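Local coordinates for cysteine protease-like VirA (Shigella flexneri, PDB 3EB8), which serves as a secreted virulence effector required for entry of the bacterium into epithelial cells and for its later spread, although it appears not to be a protease, at residues P166-E176 with K199-Q207. Residues are numbered along the deposited sequence; the frame is centred on the assembly and turned at random.
Sequences PLKLIADLINE and KIINSNFPQ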
# COMPACT_ATOMS: atom_id res chain seq x y z
N PRO A 166 -8.30 -15.11 2.21
CA PRO A 166 -9.68 -14.85 2.59
C PRO A 166 -9.74 -14.20 3.97
O PRO A 166 -9.06 -14.66 4.89
CB PRO A 166 -10.30 -16.25 2.63
CG PRO A 166 -9.44 -17.06 1.71
CD PRO A 166 -8.06 -16.51 1.82
N LEU A 167 -10.56 -13.16 4.11
CA LEU A 167 -10.68 -12.41 5.35
C LEU A 167 -11.13 -13.25 6.54
O LEU A 167 -10.68 -13.03 7.67
CB LEU A 167 -11.61 -11.20 5.16
CG LEU A 167 -10.95 -9.99 4.50
CD1 LEU A 167 -11.99 -8.99 3.99
CD2 LEU A 167 -9.97 -9.31 5.45
N LYS A 168 -12.02 -14.20 6.29
CA LYS A 168 -12.49 -15.07 7.36
C LYS A 168 -11.31 -15.87 7.94
O LYS A 168 -11.25 -16.16 9.14
CB LYS A 168 -13.60 -15.99 6.84
CG LYS A 168 -14.05 -17.08 7.81
CD LYS A 168 -14.77 -16.51 9.02
CE LYS A 168 -15.49 -17.60 9.82
NZ LYS A 168 -14.62 -18.80 10.02
N LEU A 169 -10.38 -16.24 7.07
CA LEU A 169 -9.19 -16.97 7.46
C LEU A 169 -8.26 -16.09 8.27
O LEU A 169 -7.62 -16.55 9.21
CB LEU A 169 -8.44 -17.49 6.24
CG LEU A 169 -7.08 -18.11 6.50
CD1 LEU A 169 -7.18 -19.19 7.57
CD2 LEU A 169 -6.51 -18.67 5.21
N ILE A 170 -8.19 -14.81 7.91
CA ILE A 170 -7.43 -13.87 8.72
C ILE A 170 -8.07 -13.74 10.10
O ILE A 170 -7.37 -13.78 11.12
CB ILE A 170 -7.33 -12.48 8.08
CG1 ILE A 170 -6.69 -12.56 6.68
CG2 ILE A 170 -6.59 -11.53 9.02
CD1 ILE A 170 -5.22 -12.84 6.67
N ALA A 171 -9.40 -13.61 10.15
CA ALA A 171 -10.09 -13.49 11.42
C ALA A 171 -9.89 -14.75 12.28
O ALA A 171 -9.70 -14.65 13.48
CB ALA A 171 -11.58 -13.22 11.21
N ASP A 172 -9.93 -15.92 11.66
CA ASP A 172 -9.70 -17.15 12.41
C ASP A 172 -8.26 -17.22 12.94
O ASP A 172 -8.02 -17.66 14.07
CB ASP A 172 -10.00 -18.40 11.56
CG ASP A 172 -11.47 -18.58 11.28
OD1 ASP A 172 -12.30 -17.90 11.93
OD2 ASP A 172 -11.81 -19.43 10.41
N LEU A 173 -7.30 -16.79 12.13
CA LEU A 173 -5.90 -16.75 12.53
C LEU A 173 -5.68 -15.78 13.69
O LEU A 173 -5.10 -16.13 14.71
CB LEU A 173 -5.01 -16.34 11.35
CG LEU A 173 -3.53 -16.06 11.65
CD1 LEU A 173 -2.82 -17.32 12.08
CD2 LEU A 173 -2.83 -15.47 10.43
N ILE A 174 -6.17 -14.56 13.52
CA ILE A 174 -5.93 -13.51 14.49
C ILE A 174 -6.59 -13.89 15.82
O ILE A 174 -6.09 -13.59 16.91
CB ILE A 174 -6.40 -12.13 13.93
CG1 ILE A 174 -5.27 -11.11 14.03
CG2 ILE A 174 -7.71 -11.62 14.58
CD1 ILE A 174 -4.05 -11.53 13.24
N ASN A 175 -7.71 -14.59 15.72
CA ASN A 175 -8.44 -15.05 16.89
C ASN A 175 -7.69 -16.10 17.71
O ASN A 175 -7.69 -16.06 18.95
CB ASN A 175 -9.82 -15.58 16.48
CG ASN A 175 -10.44 -16.45 17.55
OD1 ASN A 175 -10.58 -17.67 17.39
ND2 ASN A 175 -10.81 -15.83 18.68
N GLU A 176 -7.07 -17.06 17.01
CA GLU A 176 -6.35 -18.13 17.67
C GLU A 176 -4.97 -17.66 18.13
O GLU A 176 -4.40 -18.22 19.08
CB GLU A 176 -6.27 -19.38 16.79
CG GLU A 176 -7.65 -19.92 16.41
CD GLU A 176 -7.65 -21.39 16.03
OE1 GLU A 176 -6.58 -21.95 15.72
OE2 GLU A 176 -8.75 -22.00 16.04
N LYS A 199 -6.12 -26.57 11.33
CA LYS A 199 -7.56 -26.53 11.57
C LYS A 199 -8.23 -25.40 10.79
O LYS A 199 -9.09 -25.64 9.94
CB LYS A 199 -7.82 -26.38 13.08
CG LYS A 199 -9.15 -25.73 13.44
CD LYS A 199 -10.29 -26.73 13.48
CE LYS A 199 -11.58 -26.03 13.85
NZ LYS A 199 -11.75 -24.78 13.06
N ILE A 200 -7.84 -24.17 11.09
CA ILE A 200 -8.32 -22.99 10.39
C ILE A 200 -8.21 -23.10 8.87
O ILE A 200 -9.19 -22.89 8.14
CB ILE A 200 -7.48 -21.77 10.78
CG1 ILE A 200 -7.41 -21.64 12.30
CG2 ILE A 200 -8.06 -20.53 10.18
CD1 ILE A 200 -6.50 -20.51 12.73
N ILE A 201 -7.00 -23.40 8.40
CA ILE A 201 -6.70 -23.45 6.98
C ILE A 201 -7.69 -24.37 6.29
O ILE A 201 -8.30 -23.99 5.29
CB ILE A 201 -5.23 -23.89 6.73
CG1 ILE A 201 -4.33 -22.65 6.80
CG2 ILE A 201 -5.07 -24.57 5.38
CD1 ILE A 201 -2.90 -22.96 7.17
N ASN A 202 -7.86 -25.56 6.84
CA ASN A 202 -8.80 -26.53 6.28
C ASN A 202 -10.26 -26.11 6.40
O ASN A 202 -11.06 -26.42 5.52
CB ASN A 202 -8.56 -27.93 6.85
CG ASN A 202 -7.54 -28.71 6.03
OD1 ASN A 202 -7.65 -28.80 4.81
ND2 ASN A 202 -6.54 -29.27 6.70
N SER A 203 -10.60 -25.38 7.47
CA SER A 203 -11.94 -24.81 7.60
C SER A 203 -12.25 -23.83 6.47
O SER A 203 -13.39 -23.72 6.03
CB SER A 203 -12.11 -24.10 8.95
OG SER A 203 -12.38 -25.00 10.01
N ASN A 204 -11.23 -23.12 6.01
CA ASN A 204 -11.42 -22.02 5.05
C ASN A 204 -11.06 -22.35 3.62
O ASN A 204 -11.20 -21.51 2.74
CB ASN A 204 -10.64 -20.77 5.48
CG ASN A 204 -11.33 -20.01 6.58
OD1 ASN A 204 -12.35 -19.35 6.35
ND2 ASN A 204 -10.80 -20.10 7.80
N PHE A 205 -10.59 -23.57 3.40
CA PHE A 205 -10.26 -24.04 2.06
C PHE A 205 -10.83 -25.45 1.82
O PHE A 205 -10.13 -26.45 1.94
CB PHE A 205 -8.75 -24.04 1.84
CG PHE A 205 -8.16 -22.67 1.61
CD1 PHE A 205 -7.12 -22.20 2.40
CD2 PHE A 205 -8.64 -21.86 0.60
CE1 PHE A 205 -6.57 -20.94 2.18
CE2 PHE A 205 -8.09 -20.60 0.38
CZ PHE A 205 -7.06 -20.14 1.17
N PRO A 206 -12.13 -25.52 1.47
CA PRO A 206 -12.82 -26.79 1.21
C PRO A 206 -12.40 -27.40 -0.13
O PRO A 206 -12.22 -28.62 -0.23
CB PRO A 206 -14.30 -26.38 1.14
CG PRO A 206 -14.36 -24.94 1.57
CD PRO A 206 -13.02 -24.36 1.29
N GLN A 207 -12.26 -26.55 -1.15
CA GLN A 207 -11.92 -26.98 -2.51
C GLN A 207 -10.67 -27.88 -2.57
O GLN A 207 -9.70 -27.66 -1.85
CB GLN A 207 -11.74 -25.76 -3.41
CG GLN A 207 -12.59 -24.54 -3.05
CD GLN A 207 -11.95 -23.64 -1.99
OE1 GLN A 207 -12.31 -22.47 -1.85
NE2 GLN A 207 -10.99 -24.19 -1.24
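Pro166, at the N-cap position of helix 167-176, meets the Phe205 ring just past helix 194-204. Its CD lies 3.8 Å from Phe205 CZ, and the two side chains cross at about a right angle. Two residues on, Lys168 lays its aliphatic part against the Asn204 amide, with CG 3.2 Å from Asn204 OD1. Its chain bends at chi2 and chi4, which brings the ammonium back to Asp172 in an intrahelical salt bridge (Lys168 NZ to Asp172 OD2, 2.9 Å).

Leu169 is buried. CG is anti to the backbone N (chi1 172°), and the two methyls go to different partners: CD2 touches Phe205 CE1 at 3.8 Å, while CD1 lies beside Asn204 ND2.

Asp172 makes the one hydrogen bond between the two segments. Asn204 ND2 donates to Asp172 OD2 over 2.9 Å, reaching the anti side of that oxygen from 29° out of the carboxylate plane. Lys168 takes the syn lone pair, so OD2 has two donors. Asn204 ND2 also bonds to Ile200 O within its own helix (3.2 Å), from above the carbonyl plane and not along a lone pair. Together the two bonds probably hold the amide's rotation.

Leu173 and Glu176 complete the hole for Ile200, a knob seated among Leu169, Asp172, Leu173 and Glu176. Ile200 CD1 rests on Leu173 CA and ends 3.3 Å from Glu176 OE1.

The pair is a nearly antiparallel helix packing: the axes of 167-176 and 199-204 come within 9.6 Å of each other and run at 161°. Helix 167-176 follows strand 163-164 and also packs against helices 140-149 and 226-234. Phe205 and Ile201 touch helix 210-221. The contact therefore joins helix 167-176 to the tubulin-binding region, which contains helices 194-204, 210-221 and 226-234.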